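Mannuronan C5-epimerase (Pseudomonas syringae pv. tomato, PDB 4NK6) epimerises beta-D-mannuronate to alpha-L-guluronate within the alginate polymer and helps shield the new chain from degradation as it crosses the periplasm. Local coordinates at residues D410-L415 / S434-E439; T345-G350 / G366-N371. All coordinates share one frame; numbering follows the deposited sequence.

Interaction 1: D410-L415 / S434-E439; sequences DAQVSL and SPLSVE
Gln412 meets Leu436 where two successive coils of the right-handed beta-helix begin to pair: its amide oxygen OE1 lies beside the isobutyl end, 3.7 Å from Leu436 CD1, while NE2 turns back within its own segment to make a weak bond to Asp410 OD2. Leu436 CG, anti to the backbone N (chi1 168°), sits by that Gln412 oxygen. At Val413 the backbone takes over. Its O receives Leu436 N at 2.9 Å, and its N is linked through a water to Ser434 O; the methyl CG1 rests against Pro435, 3.8 Å from Pro435 CA. Ser414 CA makes a CA-H...O contact with Ser437 O at 3.2 Å, and its OG accepts from the backbone N of Asn374. Leu415 carries the parallel pairing on, reaching both ways from one residue: its N bonds to Ser437 O at 3.1 Å, and its O accepts Glu439 N at 3.1 Å. A water joins that same O to Ser437 OG. On the face opposite Ser414 and Ser437, the Leu415 and Val438 side chains lie side by side, Leu415 CD1 to Val438 CG1 3.7 Å. Strand 414-418 runs between strand 375-378 and strand 437-441, with Val413 also packed on the Ile394 loop.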
loop_
_atom_site.group_PDB
_atom_site.type_symbol
_atom_site.label_atom_id
_atom_site.label_comp_id
_atom_site.label_asym_id
_atom_site.label_seq_id
_atom_site.Cartn_x
_atom_site.Cartn_y
_atom_site.Cartn_z
ATOM N N ASP A 410 8.165 14.770 19.720
ATOM C CA ASP A 410 8.120 15.863 20.679
ATOM C C ASP A 410 6.701 16.033 21.223
ATOM O O ASP A 410 5.738 16.147 20.456
ATOM C CB ASP A 410 8.624 17.159 20.043
ATOM C CG ASP A 410 8.657 18.307 21.026
ATOM O OD1 ASP A 410 8.973 18.062 22.209
ATOM O OD2 ASP A 410 8.352 19.450 20.620
ATOM N N ALA A 411 6.580 16.034 22.548
ATOM C CA ALA A 411 5.278 16.064 23.211
ATOM C C ALA A 411 4.625 17.451 23.191
ATOM O O ALA A 411 4.412 18.063 24.235
ATOM C CB ALA A 411 5.399 15.547 24.645
ATOM N N GLN A 412 4.315 17.942 21.996
ATOM C CA GLN A 412 3.586 19.196 21.849
ATOM C C GLN A 412 2.506 19.031 20.787
ATOM O O GLN A 412 2.681 18.285 19.813
ATOM C CB GLN A 412 4.521 20.346 21.472
ATOM C CG GLN A 412 5.665 20.564 22.441
ATOM C CD GLN A 412 6.085 22.017 22.536
ATOM O OE1 GLN A 412 5.376 22.840 23.115
ATOM N NE2 GLN A 412 7.246 22.339 21.970
ATOM N N VAL A 413 1.383 19.713 20.988
ATOM C CA VAL A 413 0.304 19.690 20.012
ATOM C C VAL A 413 -0.160 21.115 19.702
ATOM O O VAL A 413 -0.353 21.930 20.598
ATOM C CB VAL A 413 -0.875 18.778 20.471
ATOM C CG1 VAL A 413 -1.621 19.371 21.677
ATOM C CG2 VAL A 413 -1.828 18.501 19.311
ATOM N N SER A 414 -0.293 21.435 18.424
ATOM C CA SER A 414 -0.871 22.719 18.060
ATOM C C SER A 414 -1.639 22.618 16.752
ATOM O O SER A 414 -1.260 21.871 15.842
ATOM C CB SER A 414 0.196 23.801 17.959
ATOM O OG SER A 414 0.933 23.651 16.768
ATOM N N LEU A 415 -2.730 23.362 16.657
ATOM C CA LEU A 415 -3.479 23.353 15.421
ATOM C C LEU A 415 -4.226 24.646 15.140
ATOM O O LEU A 415 -4.381 25.506 16.012
ATOM C CB LEU A 415 -4.403 22.139 15.355
ATOM C CG LEU A 415 -5.209 21.773 16.592
ATOM C CD1 LEU A 415 -6.527 22.509 16.587
ATOM C CD2 LEU A 415 -5.426 20.273 16.636
ATOM N N SER A 434 -3.700 20.423 26.990
ATOM C CA SER A 434 -2.361 21.018 27.071
ATOM C C SER A 434 -1.771 21.492 25.731
ATOM O O SER A 434 -0.597 21.238 25.454
ATOM C CB SER A 434 -1.382 20.030 27.717
ATOM O OG SER A 434 -1.922 19.481 28.903
ATOM N N PRO A 435 -2.565 22.195 24.906
ATOM C CA PRO A 435 -1.987 22.598 23.618
ATOM C C PRO A 435 -0.919 23.667 23.771
ATOM O O PRO A 435 -0.966 24.464 24.713
ATOM C CB PRO A 435 -3.183 23.196 22.878
ATOM C CG PRO A 435 -4.037 23.752 23.958
ATOM C CD PRO A 435 -3.899 22.793 25.118
ATOM N N LEU A 436 0.046 23.668 22.857
ATOM C CA LEU A 436 0.985 24.773 22.739
ATOM C C LEU A 436 0.193 25.977 22.238
ATOM O O LEU A 436 0.357 27.090 22.726
ATOM C CB LEU A 436 2.108 24.414 21.763
ATOM C CG LEU A 436 3.057 25.505 21.264
ATOM C CD1 LEU A 436 3.835 26.141 22.414
ATOM C CD2 LEU A 436 4.011 24.932 20.217
ATOM N N SER A 437 -0.688 25.735 21.272
ATOM C CA SER A 437 -1.562 26.779 20.768
ATOM C C SER A 437 -2.664 26.175 19.917
ATOM O O SER A 437 -2.445 25.227 19.160
ATOM C CB SER A 437 -0.780 27.819 19.955
ATOM O OG SER A 437 -0.428 27.319 18.681
ATOM N N VAL A 438 -3.863 26.714 20.071
ATOM C CA VAL A 438 -4.963 26.393 19.188
ATOM C C VAL A 438 -5.608 27.702 18.755
ATOM O O VAL A 438 -5.837 28.588 19.577
ATOM C CB VAL A 438 -6.026 25.537 19.891
ATOM C CG1 VAL A 438 -7.216 25.299 18.968
ATOM C CG2 VAL A 438 -5.439 24.221 20.352
ATOM N N GLU A 439 -5.884 27.826 17.463
ATOM C CA GLU A 439 -6.667 28.937 16.952
ATOM C C GLU A 439 -7.865 28.377 16.199
ATOM O O GLU A 439 -7.717 27.459 15.382
ATOM C CB GLU A 439 -5.814 29.820 16.043
ATOM C CG GLU A 439 -4.535 30.321 16.705
ATOM C CD GLU A 439 -3.660 31.134 15.763
ATOM O OE1 GLU A 439 -4.016 31.267 14.572
ATOM O OE2 GLU A 439 -2.614 31.646 16.216
HETATM O O HOH W 1 1.332 20.924 23.652
HETATM O O HOH W 2 -2.235 27.289 16.739
#

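Interaction 2: T345-G350 / G366-N371; sequences TLYESG and GIRVRN
Parallel pairing between neighbouring coils, the defining feature of a right-handed beta-helix, joins strand 344-347 to strand 367-370; the axes of 345-347 and 367-370 approach to 4.7 Å. Leu346 bonds through both backbone polar atoms: its N to Arg368 O at 2.7 Å, its O to Arg370 N. Glu348 N continues the ladder to Arg370 O. Leu346 and Val369 share one face and both reach Ile375; Thr345, Tyr347, Arg368 and Arg370 share the other. The Tyr347 side chain lies about 11 Å from that of His274, the inferred proton acceptor.

On that second face, Tyr347 CD1 sits 3.4 Å above the centre of the Arg370 guanidinium, the two planes inclined by 49°. The same guanidinium is gripped side-on by Glu348, whose bend at chi2 (71°) sets CD at the guanidinium edge. Arg370 NE meets the syn lone pair of Glu348 OE2 at 2.7 Å, while Arg370 NH1 reaches OE1 at 2.9 Å, both oxygens lying near the guanidinium plane. Asn371 ND2 approaches Glu348 OE2 from the anti side, 2.9 Å away and 27° out of the carboxylate plane. Asn371 ND2 also bonds to the backbone O of the dimethylated lysine at position 395.

Further back along the strands, Thr345 CG2 lies over one face of the Arg368 guanidinium, 3.8 Å from NH1, which makes a weak, bent bond to Tyr347 OH. The stronger partner of Arg368 is Asp342, bound through NE, and NH2 reaches His393.

The two donors on OE2 hold the Glu348 carboxylate, while the side-on salt bridge and Tyr347 CD1 over one face limit rotation of the Arg370 guanidinium. Such pairing would be expected to offset the charge of buried Glu348.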
loop_
_atom_site.group_PDB
_atom_site.type_symbol
_atom_site.label_atom_id
_atom_site.label_comp_id
_atom_site.label_asym_id
_atom_site.label_seq_id
_atom_site.Cartn_x
_atom_site.Cartn_y
_atom_site.Cartn_z
ATOM N N THR A 345 -6.315 9.669 12.436
ATOM C CA THR A 345 -5.400 9.828 13.563
ATOM C C THR A 345 -4.047 10.345 13.079
ATOM O O THR A 345 -3.467 9.776 12.161
ATOM C CB THR A 345 -5.167 8.498 14.304
ATOM O OG1 THR A 345 -6.409 7.808 14.482
ATOM C CG2 THR A 345 -4.508 8.747 15.676
ATOM N N LEU A 346 -3.555 11.421 13.691
ATOM C CA LEU A 346 -2.199 11.886 13.434
ATOM C C LEU A 346 -1.313 11.554 14.627
ATOM O O LEU A 346 -1.578 11.979 15.752
ATOM C CB LEU A 346 -2.149 13.392 13.166
ATOM C CG LEU A 346 -3.004 14.010 12.047
ATOM C CD1 LEU A 346 -2.297 15.208 11.479
ATOM C CD2 LEU A 346 -3.368 13.047 10.945
ATOM N N TYR A 347 -0.270 10.781 14.367
ATOM C CA TYR A 347 0.672 10.374 15.387
ATOM C C TYR A 347 2.031 11.000 15.075
ATOM O O TYR A 347 2.688 10.595 14.105
ATOM C CB TYR A 347 0.860 8.863 15.330
ATOM C CG TYR A 347 -0.240 7.988 15.896
ATOM C CD1 TYR A 347 -0.722 8.165 17.188
ATOM C CD2 TYR A 347 -0.753 6.936 15.145
ATOM C CE1 TYR A 347 -1.700 7.318 17.708
ATOM C CE2 TYR A 347 -1.725 6.101 15.649
ATOM C CZ TYR A 347 -2.193 6.290 16.928
ATOM O OH TYR A 347 -3.161 5.437 17.414
ATOM N N GLU A 348 2.451 11.966 15.890
ATOM C CA GLU A 348 3.784 12.557 15.778
ATOM C C GLU A 348 4.106 12.967 14.340
ATOM O O GLU A 348 5.200 12.704 13.837
ATOM C CB GLU A 348 4.845 11.576 16.294
ATOM C CG GLU A 348 4.758 11.277 17.799
ATOM C CD GLU A 348 3.544 10.426 18.182
ATOM O OE1 GLU A 348 3.338 9.351 17.578
ATOM O OE2 GLU A 348 2.797 10.827 19.094
ATOM N N SER A 349 3.129 13.568 13.672
ATOM C CA SER A 349 3.252 13.903 12.253
ATOM C C SER A 349 2.692 15.301 12.015
ATOM O O SER A 349 1.490 15.468 11.761
ATOM C CB SER A 349 2.492 12.886 11.389
ATOM O OG SER A 349 3.121 11.612 11.414
ATOM N N GLY A 350 3.568 16.299 12.108
ATOM C CA GLY A 350 3.164 17.691 12.022
ATOM C C GLY A 350 3.156 18.255 10.611
ATOM O O GLY A 350 3.511 17.564 9.662
ATOM N N GLY A 366 -13.523 11.668 15.809
ATOM C CA GLY A 366 -13.512 12.010 14.393
ATOM C C GLY A 366 -12.090 12.226 13.883
ATOM O O GLY A 366 -11.603 11.488 13.032
ATOM N N ILE A 367 -11.422 13.245 14.411
ATOM C CA ILE A 367 -10.033 13.527 14.071
ATOM C C ILE A 367 -9.201 13.609 15.356
ATOM O O ILE A 367 -9.460 14.446 16.226
ATOM C CB ILE A 367 -9.904 14.867 13.307
ATOM C CG1 ILE A 367 -10.661 14.798 11.975
ATOM C CG2 ILE A 367 -8.432 15.214 13.064
ATOM C CD1 ILE A 367 -10.828 16.167 11.266
ATOM N N ARG A 368 -8.219 12.727 15.488
ATOM C CA ARG A 368 -7.353 12.755 16.658
ATOM C C ARG A 368 -5.930 13.154 16.276
ATOM O O ARG A 368 -5.372 12.651 15.299
ATOM C CB ARG A 368 -7.370 11.415 17.407
ATOM C CG ARG A 368 -6.438 11.404 18.627
ATOM C CD ARG A 368 -6.804 10.308 19.635
ATOM N NE ARG A 368 -6.550 8.954 19.141
ATOM C CZ ARG A 368 -5.452 8.253 19.411
ATOM N NH1 ARG A 368 -5.327 7.016 18.941
ATOM N NH2 ARG A 368 -4.483 8.783 20.152
ATOM N N VAL A 369 -5.352 14.070 17.046
ATOM C CA VAL A 369 -4.011 14.568 16.772
ATOM C C VAL A 369 -3.154 14.411 18.011
ATOM O O VAL A 369 -3.424 15.038 19.027
ATOM C CB VAL A 369 -4.034 16.068 16.393
ATOM C CG1 VAL A 369 -2.630 16.558 16.076
ATOM C CG2 VAL A 369 -4.968 16.310 15.203
ATOM N N ARG A 370 -2.123 13.576 17.925
ATOM C CA ARG A 370 -1.253 13.333 19.068
ATOM C C ARG A 370 0.162 13.812 18.748
ATOM O O ARG A 370 0.712 13.457 17.705
ATOM C CB ARG A 370 -1.233 11.839 19.428
ATOM C CG ARG A 370 -0.478 11.510 20.736
ATOM C CD ARG A 370 -0.358 9.995 20.962
ATOM N NE ARG A 370 0.725 9.387 20.183
ATOM C CZ ARG A 370 0.980 8.079 20.141
ATOM N NH1 ARG A 370 1.994 7.622 19.417
ATOM N NH2 ARG A 370 0.226 7.226 20.828
ATOM N N ASN A 371 0.729 14.626 19.639
ATOM C CA ASN A 371 2.129 15.054 19.533
ATOM C C ASN A 371 2.498 15.634 18.176
ATOM O O ASN A 371 3.603 15.397 17.689
ATOM C CB ASN A 371 3.087 13.892 19.835
ATOM C CG ASN A 371 3.062 13.468 21.294
ATOM O OD1 ASN A 371 2.760 14.264 22.181
ATOM N ND2 ASN A 371 3.393 12.208 21.547
#

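How the interactions relate
The two contacts show one principle at successive levels of the same solenoid: pairing of parallel strands stacks the coils. Their centres are 11 Å apart. Interaction 2 closes before interaction 1 opens, so 345-350 and 366-371 precede 410-415 and 434-439 along the chain. They belong to different runs of stacked strands, one holding 344-347 and 367-370, the other 414-418 and 437-441. They nevertheless touch: Ala411 CA lies 3.3 Å from Asn371 OD1, and Val413 CG2 packs 3.8 Å from Val369 O. Interaction 1 lies further toward the C-terminal end of the beta-helix, while interaction 2 lies nearer the inferred active site.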